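Local atomic coordinates of exodeoxyribonuclease III (Methanosarcina mazei, PDB entry 5J8N), a protein that probably cleaves DNA at abasic sites and trims double-stranded DNA from its 3' ends, using magnesium or manganese ions. Residues L25-R30 against N52-Y57; D32-Q37 against G72-N77; N153-E158 against V217-D222; S204-R209 against D247-G252. The protein carries 3 engineered substitutions. All blocks are in the same frame, centred on the assembly; numbering follows the deposited sequence.

Interaction 1: L25-R30 against N52-Y57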
loop_
_atom_site.group_PDB
_atom_site.type_symbol
_atom_site.label_atom_id
_atom_site.label_comp_id
_atom_site.label_asym_id
_atom_site.label_seq_id
_atom_site.Cartn_x
_atom_site.Cartn_y
_atom_site.Cartn_z
ATOM N N LEU A 25 7.770 5.307 -14.636
ATOM C CA LEU A 25 8.095 4.251 -13.692
ATOM C C LEU A 25 7.624 2.912 -14.235
ATOM O O LEU A 25 8.331 1.913 -14.195
ATOM C CB LEU A 25 7.442 4.542 -12.355
ATOM C CG LEU A 25 7.614 3.593 -11.188
ATOM C CD1 LEU A 25 7.410 4.346 -9.856
ATOM C CD2 LEU A 25 6.610 2.510 -11.342
ATOM N N LEU A 26 6.416 2.882 -14.766
ATOM C CA LEU A 26 5.880 1.627 -15.256
ATOM C C LEU A 26 6.583 1.164 -16.511
ATOM O O LEU A 26 7.033 0.001 -16.568
ATOM C CB LEU A 26 4.362 1.806 -15.488
ATOM C CG LEU A 26 3.612 0.552 -15.902
ATOM C CD1 LEU A 26 3.743 -0.600 -14.914
ATOM C CD2 LEU A 26 2.133 0.965 -16.111
ATOM N N LEU A 27 6.729 2.039 -17.508
ATOM C CA LEU A 27 7.236 1.637 -18.812
ATOM C C LEU A 27 8.748 1.316 -18.825
ATOM O O LEU A 27 9.240 0.772 -19.803
ATOM C CB LEU A 27 6.978 2.736 -19.843
ATOM C CG LEU A 27 5.492 2.990 -20.131
ATOM C CD1 LEU A 27 5.393 4.031 -21.198
ATOM C CD2 LEU A 27 4.801 1.721 -20.565
ATOM N N GLU A 28 9.433 1.660 -17.742
ATOM C CA GLU A 28 10.831 1.306 -17.599
ATOM C C GLU A 28 11.005 -0.216 -17.428
ATOM O O GLU A 28 12.083 -0.768 -17.672
ATOM C CB GLU A 28 11.412 2.049 -16.379
ATOM C CG GLU A 28 12.933 1.956 -16.279
ATOM C CD GLU A 28 13.459 2.770 -15.121
ATOM O OE1 GLU A 28 12.851 2.800 -14.030
ATOM O OE2 GLU A 28 14.524 3.385 -15.361
ATOM N N HIS A 29 9.947 -0.873 -16.978
ATOM C CA HIS A 29 9.974 -2.347 -16.774
ATOM C C HIS A 29 10.926 -2.805 -15.661
ATOM O O HIS A 29 11.298 -3.968 -15.600
ATOM C CB HIS A 29 10.290 -3.044 -18.093
ATOM C CG HIS A 29 9.076 -3.253 -18.921
ATOM N ND1 HIS A 29 8.475 -4.486 -19.023
ATOM C CD2 HIS A 29 8.286 -2.382 -19.582
ATOM C CE1 HIS A 29 7.394 -4.375 -19.771
ATOM N NE2 HIS A 29 7.256 -3.110 -20.120
ATOM N N ARG A 30 11.331 -1.858 -14.824
ATOM C CA ARG A 30 12.222 -2.162 -13.718
ATOM C C ARG A 30 11.546 -3.103 -12.705
ATOM O O ARG A 30 12.219 -3.964 -12.096
ATOM C CB ARG A 30 12.617 -0.834 -13.040
ATOM C CG ARG A 30 13.699 -0.941 -11.975
ATOM C CD ARG A 30 14.212 0.475 -11.601
ATOM N NE ARG A 30 15.243 0.288 -10.578
ATOM C CZ ARG A 30 16.204 1.174 -10.304
ATOM N NH1 ARG A 30 16.231 2.347 -10.923
ATOM N NH2 ARG A 30 17.124 0.900 -9.393
ATOM N N ASN A 52 -3.643 0.125 -22.251
ATOM C CA ASN A 52 -2.870 -0.848 -22.998
ATOM C C ASN A 52 -1.377 -0.593 -22.899
ATOM O O ASN A 52 -0.699 -0.300 -23.887
ATOM C CB ASN A 52 -3.327 -0.882 -24.458
ATOM C CG ASN A 52 -4.691 -1.541 -24.624
ATOM O OD1 ASN A 52 -4.807 -2.768 -24.593
ATOM N ND2 ASN A 52 -5.733 -0.725 -24.765
ATOM N N ILE A 53 -0.892 -0.694 -21.666
ATOM C CA ILE A 53 0.514 -0.900 -21.382
ATOM C C ILE A 53 0.854 -2.234 -22.004
ATOM O O ILE A 53 -0.031 -3.074 -22.130
ATOM C CB ILE A 53 0.779 -0.912 -19.879
ATOM C CG1 ILE A 53 0.474 0.463 -19.311
ATOM C CG2 ILE A 53 2.214 -1.286 -19.577
ATOM C CD1 ILE A 53 1.462 1.491 -19.711
ATOM N N GLN A 54 2.112 -2.397 -22.417
ATOM C CA GLN A 54 2.632 -3.623 -23.007
ATOM C C GLN A 54 3.664 -4.280 -22.073
ATOM O O GLN A 54 4.474 -3.590 -21.433
ATOM C CB GLN A 54 3.265 -3.350 -24.386
ATOM C CG GLN A 54 4.116 -2.068 -24.505
ATOM C CD GLN A 54 3.317 -0.759 -24.361
ATOM O OE1 GLN A 54 2.288 -0.568 -25.019
ATOM N NE2 GLN A 54 3.784 0.132 -23.484
ATOM N N GLY A 55 3.630 -5.612 -22.020
ATOM C CA GLY A 55 4.466 -6.407 -21.136
ATOM C C GLY A 55 3.953 -6.453 -19.697
ATOM O O GLY A 55 4.619 -7.051 -18.865
ATOM N N TYR A 56 2.821 -5.798 -19.415
ATOM C CA TYR A 56 2.168 -5.903 -18.084
ATOM C C TYR A 56 0.697 -6.286 -18.218
ATOM O O TYR A 56 0.039 -5.831 -19.129
ATOM C CB TYR A 56 2.231 -4.610 -17.285
ATOM C CG TYR A 56 3.581 -4.269 -16.712
ATOM C CD1 TYR A 56 3.941 -4.693 -15.440
ATOM C CD2 TYR A 56 4.467 -3.473 -17.439
ATOM C CE1 TYR A 56 5.206 -4.348 -14.864
ATOM C CE2 TYR A 56 5.724 -3.148 -16.891
ATOM C CZ TYR A 56 6.071 -3.575 -15.609
ATOM O OH TYR A 56 7.315 -3.244 -15.103
ATOM N N TYR A 57 0.243 -7.134 -17.320
ATOM C CA TYR A 57 -1.179 -7.316 -17.047
ATOM C C TYR A 57 -1.555 -6.206 -16.096
ATOM O O TYR A 57 -0.743 -5.800 -15.255
ATOM C CB TYR A 57 -1.451 -8.680 -16.432
ATOM C CG TYR A 57 -1.115 -9.805 -17.390
ATOM C CD1 TYR A 57 -2.077 -10.286 -18.285
ATOM C CD2 TYR A 57 0.155 -10.393 -17.409
ATOM C CE1 TYR A 57 -1.784 -11.291 -19.173
ATOM C CE2 TYR A 57 0.452 -11.419 -18.307
ATOM C CZ TYR A 57 -0.526 -11.846 -19.192
ATOM O OH TYR A 57 -0.251 -12.849 -20.086
HETATM O O HOH W 1 8.445 -0.978 -13.844
#

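Interaction 2: D32-Q37 against G72-N77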
loop_
_atom_site.group_PDB
_atom_site.type_symbol
_atom_site.label_atom_id
_atom_site.label_comp_id
_atom_site.label_asym_id
_atom_site.label_seq_id
_atom_site.Cartn_x
_atom_site.Cartn_y
_atom_site.Cartn_z
ATOM N N ASP A 32 8.679 -5.989 -11.329
ATOM C CA ASP A 32 7.815 -7.095 -11.702
ATOM C C ASP A 32 6.344 -6.839 -11.353
ATOM O O ASP A 32 5.464 -7.320 -12.049
ATOM C CB ASP A 32 8.267 -8.385 -11.019
ATOM C CG ASP A 32 9.673 -8.758 -11.431
ATOM O OD1 ASP A 32 9.832 -9.277 -12.544
ATOM O OD2 ASP A 32 10.624 -8.496 -10.684
ATOM N N ILE A 33 6.124 -6.116 -10.278
ATOM C CA ILE A 33 4.792 -5.753 -9.832
ATOM C C ILE A 33 4.793 -4.332 -9.430
ATOM O O ILE A 33 5.705 -3.884 -8.722
ATOM C CB ILE A 33 4.346 -6.658 -8.658
ATOM C CG1 ILE A 33 4.396 -8.140 -9.047
ATOM C CG2 ILE A 33 2.938 -6.231 -8.174
ATOM C CD1 ILE A 33 4.108 -9.086 -7.838
ATOM N N VAL A 34 3.809 -3.575 -9.928
ATOM C CA VAL A 34 3.645 -2.145 -9.555
ATOM C C VAL A 34 2.211 -2.014 -9.017
ATOM O O VAL A 34 1.246 -2.263 -9.757
ATOM C CB VAL A 34 3.820 -1.243 -10.785
ATOM C CG1 VAL A 34 3.564 0.248 -10.417
ATOM C CG2 VAL A 34 5.220 -1.408 -11.406
ATOM N N CYS A 35 2.120 -1.656 -7.765
ATOM C CA CYS A 35 0.818 -1.435 -7.106
ATOM C C CYS A 35 0.614 0.051 -6.923
ATOM O O CYS A 35 1.520 0.739 -6.407
ATOM C CB CYS A 35 0.733 -2.135 -5.740
ATOM S SG CYS A 35 0.714 -3.935 -5.888
ATOM N N VAL A 36 -0.571 0.555 -7.251
ATOM C CA VAL A 36 -0.916 1.967 -7.032
ATOM C C VAL A 36 -2.136 2.030 -6.132
ATOM O O VAL A 36 -3.079 1.191 -6.212
ATOM C CB VAL A 36 -1.128 2.737 -8.348
ATOM C CG1 VAL A 36 0.212 2.870 -9.105
ATOM C CG2 VAL A 36 -2.223 2.144 -9.217
ATOM N N GLN A 37 -2.136 3.024 -5.253
ATOM C CA GLN A 37 -3.309 3.341 -4.415
ATOM C C GLN A 37 -3.772 4.752 -4.660
ATOM O O GLN A 37 -3.024 5.673 -5.022
ATOM C CB GLN A 37 -3.032 3.143 -2.927
ATOM C CG GLN A 37 -2.522 1.732 -2.628
ATOM C CD GLN A 37 -1.018 1.652 -2.722
ATOM O OE1 GLN A 37 -0.319 2.620 -2.402
ATOM N NE2 GLN A 37 -0.497 0.506 -3.132
ATOM N N GLY A 72 -4.904 -0.268 -8.027
ATOM C CA GLY A 72 -4.630 -1.097 -9.202
ATOM C C GLY A 72 -3.288 -1.794 -9.034
ATOM O O GLY A 72 -2.400 -1.330 -8.296
ATOM N N THR A 73 -3.169 -2.907 -9.732
ATOM C CA THR A 73 -1.956 -3.726 -9.727
ATOM C C THR A 73 -1.594 -4.055 -11.148
ATOM O O THR A 73 -2.383 -4.551 -11.925
ATOM C CB THR A 73 -2.196 -5.025 -8.948
ATOM O OG1 THR A 73 -2.421 -4.674 -7.591
ATOM C CG2 THR A 73 -0.998 -5.989 -9.034
ATOM N N PHE A 74 -0.337 -3.766 -11.473
ATOM C CA PHE A 74 0.313 -4.192 -12.718
ATOM C C PHE A 74 1.297 -5.302 -12.440
ATOM O O PHE A 74 2.056 -5.210 -11.478
ATOM C CB PHE A 74 1.109 -3.029 -13.334
ATOM C CG PHE A 74 0.295 -1.825 -13.671
ATOM C CD1 PHE A 74 -0.018 -0.872 -12.678
ATOM C CD2 PHE A 74 -0.111 -1.615 -14.972
ATOM C CE1 PHE A 74 -0.749 0.284 -13.013
ATOM C CE2 PHE A 74 -0.857 -0.484 -15.320
ATOM C CZ PHE A 74 -1.154 0.460 -14.315
ATOM N N SER A 75 1.345 -6.328 -13.286
ATOM C CA SER A 75 2.358 -7.366 -13.082
ATOM C C SER A 75 2.772 -7.934 -14.402
ATOM O O SER A 75 1.985 -8.135 -15.340
ATOM C CB SER A 75 1.892 -8.488 -12.103
ATOM O OG SER A 75 0.701 -9.075 -12.530
ATOM N N LYS A 76 4.053 -8.296 -14.463
ATOM C CA LYS A 76 4.564 -8.945 -15.661
ATOM C C LYS A 76 3.962 -10.344 -15.852
ATOM O O LYS A 76 3.730 -10.754 -16.990
ATOM C CB LYS A 76 6.112 -9.047 -15.619
ATOM C CG LYS A 76 6.772 -7.674 -15.635
ATOM C CD LYS A 76 8.304 -7.795 -15.793
ATOM C CE LYS A 76 8.968 -6.427 -15.762
ATOM N NZ LYS A 76 10.420 -6.573 -16.141
ATOM N N ASN A 77 3.724 -11.038 -14.742
ATOM C CA ASN A 77 3.093 -12.365 -14.766
ATOM C C ASN A 77 1.578 -12.255 -14.539
ATOM O O ASN A 77 1.133 -11.403 -13.775
ATOM C CB ASN A 77 3.702 -13.267 -13.700
ATOM C CG ASN A 77 5.143 -13.683 -14.026
ATOM O OD1 ASN A 77 5.553 -13.692 -15.179
ATOM N ND2 ASN A 77 5.888 -14.022 -12.997
HETATM O O HOH W 2 5.144 -10.365 -12.221
HETATM O O HOH W 3 11.631 -8.386 -14.326
#

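Interaction 3: N153-E158 against V217-D222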
loop_
_atom_site.group_PDB
_atom_site.type_symbol
_atom_site.label_atom_id
_atom_site.label_comp_id
_atom_site.label_asym_id
_atom_site.label_seq_id
_atom_site.Cartn_x
_atom_site.Cartn_y
_atom_site.Cartn_z
ATOM N N ASN A 153 -2.031 4.549 6.215
ATOM C CA ASN A 153 -2.536 5.803 6.793
ATOM C C ASN A 153 -2.309 5.899 8.299
ATOM O O ASN A 153 -2.984 6.688 8.977
ATOM C CB ASN A 153 -4.024 6.051 6.430
ATOM C CG ASN A 153 -4.171 6.945 5.221
ATOM O OD1 ASN A 153 -3.571 8.017 5.172
ATOM N ND2 ASN A 153 -4.890 6.472 4.201
ATOM N N THR A 154 -1.276 5.181 8.784
ATOM C CA THR A 154 -0.836 5.267 10.177
ATOM C C THR A 154 0.664 5.111 10.237
ATOM O O THR A 154 1.211 4.272 9.484
ATOM C CB THR A 154 -1.506 4.134 11.045
ATOM O OG1 THR A 154 -2.930 4.307 11.015
ATOM C CG2 THR A 154 -1.064 4.203 12.508
ATOM N N ALA A 155 1.320 5.931 11.069
ATOM C CA ALA A 155 2.737 5.771 11.397
ATOM C C ALA A 155 2.802 4.916 12.652
ATOM O O ALA A 155 2.245 5.285 13.684
ATOM C CB ALA A 155 3.392 7.177 11.624
ATOM N N HIS A 156 3.505 3.777 12.560
ATOM C CA HIS A 156 3.392 2.774 13.614
ATOM C C HIS A 156 3.976 3.262 14.934
ATOM O O HIS A 156 3.319 3.193 15.999
ATOM C CB HIS A 156 4.093 1.499 13.144
ATOM C CG HIS A 156 3.929 0.350 14.071
ATOM N ND1 HIS A 156 4.679 -0.803 13.942
ATOM C CD2 HIS A 156 3.137 0.175 15.153
ATOM C CE1 HIS A 156 4.340 -1.643 14.909
ATOM N NE2 HIS A 156 3.408 -1.077 15.656
ATOM N N LYS A 157 5.218 3.737 14.904
ATOM C CA LYS A 157 5.996 4.062 16.109
ATOM C C LYS A 157 6.469 5.518 16.009
ATOM O O LYS A 157 6.382 6.144 14.937
ATOM C CB LYS A 157 7.209 3.109 16.288
ATOM C CG LYS A 157 6.794 1.651 16.412
ATOM C CD LYS A 157 8.033 0.746 16.485
ATOM C CE LYS A 157 7.689 -0.726 16.542
ATOM N NZ LYS A 157 7.404 -1.157 17.949
ATOM N N GLU A 158 6.949 6.070 17.122
ATOM C CA GLU A 158 7.449 7.448 17.123
ATOM C C GLU A 158 8.533 7.636 16.074
ATOM O O GLU A 158 8.603 8.702 15.457
ATOM C CB GLU A 158 7.949 7.840 18.517
ATOM C CG GLU A 158 6.779 7.994 19.524
ATOM C CD GLU A 158 7.190 8.646 20.825
ATOM O OE1 GLU A 158 8.268 9.272 20.855
ATOM O OE2 GLU A 158 6.435 8.496 21.821
ATOM N N VAL A 217 10.054 16.629 6.736
ATOM C CA VAL A 217 9.063 16.540 7.806
ATOM C C VAL A 217 8.019 15.561 7.335
ATOM O O VAL A 217 6.996 15.969 6.741
ATOM C CB VAL A 217 8.451 17.909 8.118
ATOM C CG1 VAL A 217 7.500 17.810 9.311
ATOM C CG2 VAL A 217 9.561 18.909 8.453
ATOM N N GLY A 218 8.249 14.277 7.576
ATOM C CA GLY A 218 7.473 13.238 6.954
ATOM C C GLY A 218 6.885 12.237 7.917
ATOM O O GLY A 218 7.149 12.289 9.150
ATOM N N TRP A 219 6.130 11.320 7.312
ATOM C CA TRP A 219 5.520 10.191 8.036
ATOM C C TRP A 219 5.749 8.963 7.218
ATOM O O TRP A 219 5.633 9.046 5.991
ATOM C CB TRP A 219 4.002 10.395 8.197
ATOM C CG TRP A 219 3.499 11.588 8.920
ATOM C CD1 TRP A 219 3.837 12.905 8.736
ATOM C CD2 TRP A 219 2.443 11.573 9.886
ATOM N NE1 TRP A 219 3.076 13.710 9.561
ATOM C CE2 TRP A 219 2.208 12.912 10.270
ATOM C CE3 TRP A 219 1.675 10.540 10.466
ATOM C CZ2 TRP A 219 1.222 13.264 11.207
ATOM C CZ3 TRP A 219 0.675 10.900 11.415
ATOM C CH2 TRP A 219 0.469 12.249 11.757
ATOM N N ARG A 220 5.978 7.808 7.840
ATOM C CA ARG A 220 5.979 6.537 7.104
ATOM C C ARG A 220 4.585 5.935 7.200
ATOM O O ARG A 220 4.197 5.373 8.237
ATOM C CB ARG A 220 7.040 5.589 7.664
ATOM C CG ARG A 220 7.316 4.445 6.692
ATOM C CD ARG A 220 8.587 3.645 7.097
ATOM N NE ARG A 220 8.407 2.986 8.412
ATOM C CZ ARG A 220 8.135 1.686 8.596
ATOM N NH1 ARG A 220 7.983 1.202 9.844
ATOM N NH2 ARG A 220 8.057 0.826 7.575
ATOM N N LEU A 221 3.812 6.132 6.137
ATOM C CA LEU A 221 2.425 5.649 6.035
ATOM C C LEU A 221 2.289 4.438 5.144
ATOM O O LEU A 221 1.235 3.800 5.147
ATOM C CB LEU A 221 1.515 6.747 5.459
ATOM C CG LEU A 221 1.557 8.073 6.248
ATOM C CD1 LEU A 221 0.601 9.065 5.627
ATOM C CD2 LEU A 221 1.143 7.820 7.720
ATOM N N ASP A 222 3.334 4.167 4.343
ATOM C CA ASP A 222 3.262 3.128 3.309
ATOM C C ASP A 222 4.197 2.023 3.686
ATOM O O ASP A 222 5.349 2.267 4.079
ATOM C CB ASP A 222 3.642 3.732 1.943
ATOM C CG ASP A 222 2.731 4.866 1.608
ATOM O OD1 ASP A 222 1.607 4.600 1.110
ATOM O OD2 ASP A 222 3.094 6.024 1.905
#

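Interaction 4: S204-R209 against D247-G252. Engineered in segment 204-209: Tyr-208 (natural residue Met).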
loop_
_atom_site.group_PDB
_atom_site.type_symbol
_atom_site.label_atom_id
_atom_site.label_comp_id
_atom_site.label_asym_id
_atom_site.label_seq_id
_atom_site.Cartn_x
_atom_site.Cartn_y
_atom_site.Cartn_z
ATOM N N SER A 204 7.488 8.140 4.010
ATOM C CA SER A 204 6.918 7.914 2.672
ATOM C C SER A 204 5.843 8.921 2.345
ATOM O O SER A 204 5.215 8.801 1.297
ATOM C CB SER A 204 6.342 6.483 2.540
ATOM O OG SER A 204 5.214 6.338 3.432
ATOM N N TRP A 205 5.586 9.889 3.216
ATOM C CA TRP A 205 4.569 10.940 2.992
ATOM C C TRP A 205 5.037 12.229 3.601
ATOM O O TRP A 205 5.625 12.240 4.694
ATOM C CB TRP A 205 3.208 10.527 3.647
ATOM C CG TRP A 205 2.184 11.603 3.464
ATOM C CD1 TRP A 205 1.344 11.788 2.364
ATOM C CD2 TRP A 205 1.895 12.706 4.357
ATOM N NE1 TRP A 205 0.575 12.928 2.535
ATOM C CE2 TRP A 205 0.903 13.537 3.726
ATOM C CE3 TRP A 205 2.417 13.119 5.598
ATOM C CZ2 TRP A 205 0.389 14.673 4.316
ATOM C CZ3 TRP A 205 1.920 14.300 6.158
ATOM C CH2 TRP A 205 0.908 15.051 5.518
ATOM N N TRP A 206 4.758 13.317 2.884
ATOM C CA TRP A 206 5.037 14.656 3.382
ATOM C C TRP A 206 3.912 15.567 2.958
ATOM O O TRP A 206 3.372 15.403 1.844
ATOM C CB TRP A 206 6.356 15.260 2.835
ATOM C CG TRP A 206 7.583 14.354 2.992
ATOM C CD1 TRP A 206 8.564 14.497 3.901
ATOM C CD2 TRP A 206 7.920 13.208 2.201
ATOM N NE1 TRP A 206 9.514 13.489 3.758
ATOM C CE2 TRP A 206 9.123 12.697 2.707
ATOM C CE3 TRP A 206 7.308 12.572 1.102
ATOM C CZ2 TRP A 206 9.751 11.598 2.151
ATOM C CZ3 TRP A 206 7.923 11.446 0.557
ATOM C CH2 TRP A 206 9.148 10.985 1.099
ATOM N N SER A 207 3.561 16.527 3.803
ATOM C CA SER A 207 2.592 17.546 3.429
ATOM C C SER A 207 3.087 18.279 2.171
ATOM O O SER A 207 4.280 18.428 1.936
ATOM C CB SER A 207 2.441 18.519 4.601
ATOM O OG SER A 207 1.593 19.627 4.232
ATOM N N TYR A 208 2.140 18.774 1.369
ATOM C CA TYR A 208 2.474 19.721 0.300
ATOM C C TYR A 208 2.790 21.112 0.800
ATOM O O TYR A 208 3.118 22.004 0.018
ATOM C CB TYR A 208 1.316 19.814 -0.676
ATOM C CG TYR A 208 1.045 18.639 -1.591
ATOM C CD1 TYR A 208 1.878 18.333 -2.641
ATOM C CD2 TYR A 208 -0.111 17.901 -1.424
ATOM C CE1 TYR A 208 1.544 17.235 -3.528
ATOM C CE2 TYR A 208 -0.478 16.847 -2.280
ATOM C CZ TYR A 208 0.372 16.542 -3.321
ATOM O OH TYR A 208 -0.003 15.537 -4.192
ATOM N N ARG A 209 2.697 21.354 2.104
ATOM C CA ARG A 209 3.083 22.634 2.689
ATOM C C ARG A 209 4.488 22.987 2.225
ATOM O O ARG A 209 5.378 22.092 2.195
ATOM C CB ARG A 209 3.055 22.580 4.226
ATOM C CG ARG A 209 1.691 22.651 4.899
ATOM C CD ARG A 209 1.841 22.482 6.445
ATOM N NE ARG A 209 2.530 21.232 6.804
ATOM C CZ ARG A 209 3.818 21.150 7.151
ATOM N NH1 ARG A 209 4.362 19.958 7.440
ATOM N NH2 ARG A 209 4.562 22.256 7.197
ATOM N N ASP A 247 2.069 13.194 -2.972
ATOM C CA ASP A 247 2.462 13.485 -1.583
ATOM C C ASP A 247 3.112 12.297 -0.917
ATOM O O ASP A 247 3.816 12.499 0.052
ATOM C CB ASP A 247 1.265 14.022 -0.740
ATOM C CG ASP A 247 0.010 13.157 -0.777
ATOM O OD1 ASP A 247 -0.187 12.268 -1.639
ATOM O OD2 ASP A 247 -0.842 13.400 0.136
ATOM N N HIS A 248 2.851 11.075 -1.399
ATOM C CA HIS A 248 3.590 9.892 -0.960
ATOM C C HIS A 248 4.726 9.600 -1.943
ATOM O O HIS A 248 4.636 9.969 -3.128
ATOM C CB HIS A 248 2.720 8.635 -0.942
ATOM C CG HIS A 248 1.566 8.692 0.004
ATOM N ND1 HIS A 248 1.472 7.862 1.104
ATOM C CD2 HIS A 248 0.436 9.434 -0.027
ATOM C CE1 HIS A 248 0.319 8.098 1.715
ATOM N NE2 HIS A 248 -0.308 9.057 1.059
ATOM N N CYS A 249 5.750 8.900 -1.461
ATOM C CA CYS A 249 6.691 8.247 -2.385
ATOM C C CYS A 249 6.473 6.759 -2.341
ATOM O O CYS A 249 5.830 6.241 -1.429
ATOM C CB CYS A 249 8.164 8.605 -2.042
ATOM S SG CYS A 249 8.789 7.809 -0.543
ATOM N N PRO A 250 7.010 6.021 -3.292
ATOM C CA PRO A 250 6.827 4.562 -3.293
ATOM C C PRO A 250 7.629 3.874 -2.216
ATOM O O PRO A 250 8.626 4.420 -1.712
ATOM C CB PRO A 250 7.353 4.121 -4.686
ATOM C CG PRO A 250 7.347 5.402 -5.522
ATOM C CD PRO A 250 7.670 6.499 -4.530
ATOM N N VAL A 251 7.211 2.650 -1.933
ATOM C CA VAL A 251 7.947 1.686 -1.144
ATOM C C VAL A 251 8.008 0.378 -1.878
ATOM O O VAL A 251 7.304 0.182 -2.878
ATOM C CB VAL A 251 7.284 1.504 0.284
ATOM C CG1 VAL A 251 7.247 2.823 1.035
ATOM C CG2 VAL A 251 5.870 0.931 0.176
ATOM N N GLY A 252 8.896 -0.513 -1.484
ATOM C CA GLY A 252 8.950 -1.758 -2.226
ATOM C C GLY A 252 9.661 -2.862 -1.500
ATOM O O GLY A 252 10.218 -2.659 -0.427
#

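Interaction 1: L25-R30 against N52-Y57
In this DNase I-like fold, helix 22-27 lies on the outer face of a six-stranded sheet, and here its C-terminal turn meets the loop leading into strand 57-61. Apolar packing does most of the work. CG of Leu-26 is anti to the backbone N (chi1 -175°), which carries the isobutyl end toward the loop, and chi2 then parts the two methyls. Leu-26 CD2 meets Ile-53 CG1 tip to tip at 3.6 Å, while Leu-26 CD1 sits almost centrally over one face of the Tyr-56 ring as a CH-pi contact, 3.7 Å from the ring centroid. Leu-27 crosses obliquely farther out, its CD2 pressed to 3.5 Å from Ile-53 CD1, tighter than usual.

The aromatic contact comes from His-29, the residue that leaves the helix with positive phi. Its imidazole slides past Tyr-56 in the opposite direction, planes 47° apart, with Tyr-56 CE2 over the imidazole centre.

Polar links are few. His-29 NE2 gives a weak, bent hydrogen bond (134°) to Gln-54 O. Tyr-56 OH bonds to Phe-31 O, just past the helix. A phenylalanine in place of Tyr-56 would lose the hydroxyl and would probably loosen the turn after the helix. Tyr-56 OH also accepts a 2.8 Å bond from water 1, which donates its other hydrogen to Leu-25 O.

Interaction 2: D32-Q37 against G72-N77
Four backbone hydrogen bonds zip strand 33-37 to strand 72-75, antiparallel neighbours inside the six-stranded sheet. The straightest, Phe-74 N to Val-34 O, is 2.8 Å long at 176°, and Val-34 N bonds back to Phe-74 O. Val-36 and Gly-72 form the next hydrogen-bonded pair. At the other end a fifth, Lys-76 N to Asp-32 O at 3.0 Å, extends the ladder one residue beyond each strand.

Beyond this end of the ladder, Asp-32 OD1 and Lys-76 NZ stay 4.5 Å apart, too far for a salt bridge, and water 3 joins them. Asp-32 OD2 also takes Asn-5 N, and Lys-76 NZ gives to His-29 O.

Side chains alternate between two faces. Ile-33, Cys-35, Thr-73 and Ser-75 share the face turned to strand 106-111 of the second sheet, where Cys-35 SG lies 3.6 Å from Thr-73 OG1, a hydroxyl bonded to Asn-109. Ser-75 OG donates to Asn-77 O. Val-34, Val-36 and Phe-74 take the other face, under helix 22-27, and Phe-74 presents its ring edge to Val-34 O. Main-chain polarity is thus spent between the strands, so both faces can be buried, one apolar, the other with two hydroxyls, both hydrogen-bonded.

Interaction 3: N153-E158 against V217-D222
Leu-221 carries the largest share of this contact, in which the loop after strand 146-149 lies against the irregular part of strand 218-227 at the active-site end of the fold. From CB, CG is anti to the carbonyl carbon (chi1 -55°), and these two atoms serve as a stem that carries the methyls toward the loop. The CD2 branch does the touching: Leu-221 CD2 rests against the Thr-154 backbone, 3.7 Å from Thr-154 C and as close to its N, and 3.8 Å from Ala-155 N. The other branch, anti to CA, only brushes the amide of Asn-153, Leu-221 CD1 lying 4.3 Å from Asn-153 OD1.

One step along, Ala-155 fills the angle between the strand backbone and an indole. Ala-155 CB lies 3.9 Å from Trp-219 CE3, and Ala-155 CA makes a C-H...O contact of 3.5 Å to Arg-220 O. Two carbonyl oxygens, Thr-154 O and Arg-220 O, also approach to 3.4 Å; both are acceptors.

Trp-219 and Leu-221 are consistent with the hydrophobic abasic-site pocket of APE1-type relatives. No hydrogen bond crosses between the segments, so the loop is set here by shape, and its polar atoms turn to partners on its flanks: ND2 of Asn-153, a predicted transition-state stabiliser, bonds to Phe-112 O, and Thr-154 O is satisfied by Tyr-223 OH.

Interaction 4: S204-R209 against D247-G252
The two backbones run nearly opposite, 170° apart, and are joined by a single bridge between Trp-205 and His-248. Cys-249 N donates to Ser-204 O at 2.8 Å, and Trp-206 N to Asp-247 O at 3.1 Å. On their other side Ser-204 and Trp-205 both face Trp-219, a classic beta bulge at the active-site end of this DNase I-like fold.

With CG of Trp-205 anti to the backbone N, the indole swings over the second segment. Trp-205 NE1 donates to Asp-247 OD2, 2.8 Å away and near the ring plane, but reaches that oxygen from above the carboxylate. The indole edge points at the face of the His-248 ring, Trp-205 CD1 lying 3.4 Å from His-248 NE2. An alanine at Trp-205 would remove both contacts and would probably leave the predicted metal ligand Asp-247 and predicted catalytic His-248 less firmly placed. His-248 is also held through ND1 by Asp-222, a pairing likely to raise the basicity of its ring.

Tyr-208, engineered, lays one ring face over Asp-247 CB, its plane almost parallel to the carboxylate, while its OH bonds to Asn-12. Cys-249 SG meets the edge of the Trp-206 indole, 3.6 Å from CH2.

How the interactions relate
Interactions 2, 3 and 4 are buried, whereas interaction 1 is partly exposed on the outer face of the sheet. Interactions 1 and 2 share a neighbourhood: Leu-26 packs on Phe-74, and Tyr-57 N bonds to Ser-75 O, so helix, loop and strands form one layered unit. Interactions 3 and 4 share Asp-222, which also takes Ser-204 OG at the predicted active site. The chemistry follows place: a regular backbone ladder in interaction 2, apolar and ring packing in interaction 1, one backbone bridge with an indole-carboxylate bond and ring packing in interaction 4, and shape fit without a crossing hydrogen bond in interaction 3, about 29 Å from interaction 1 between centres.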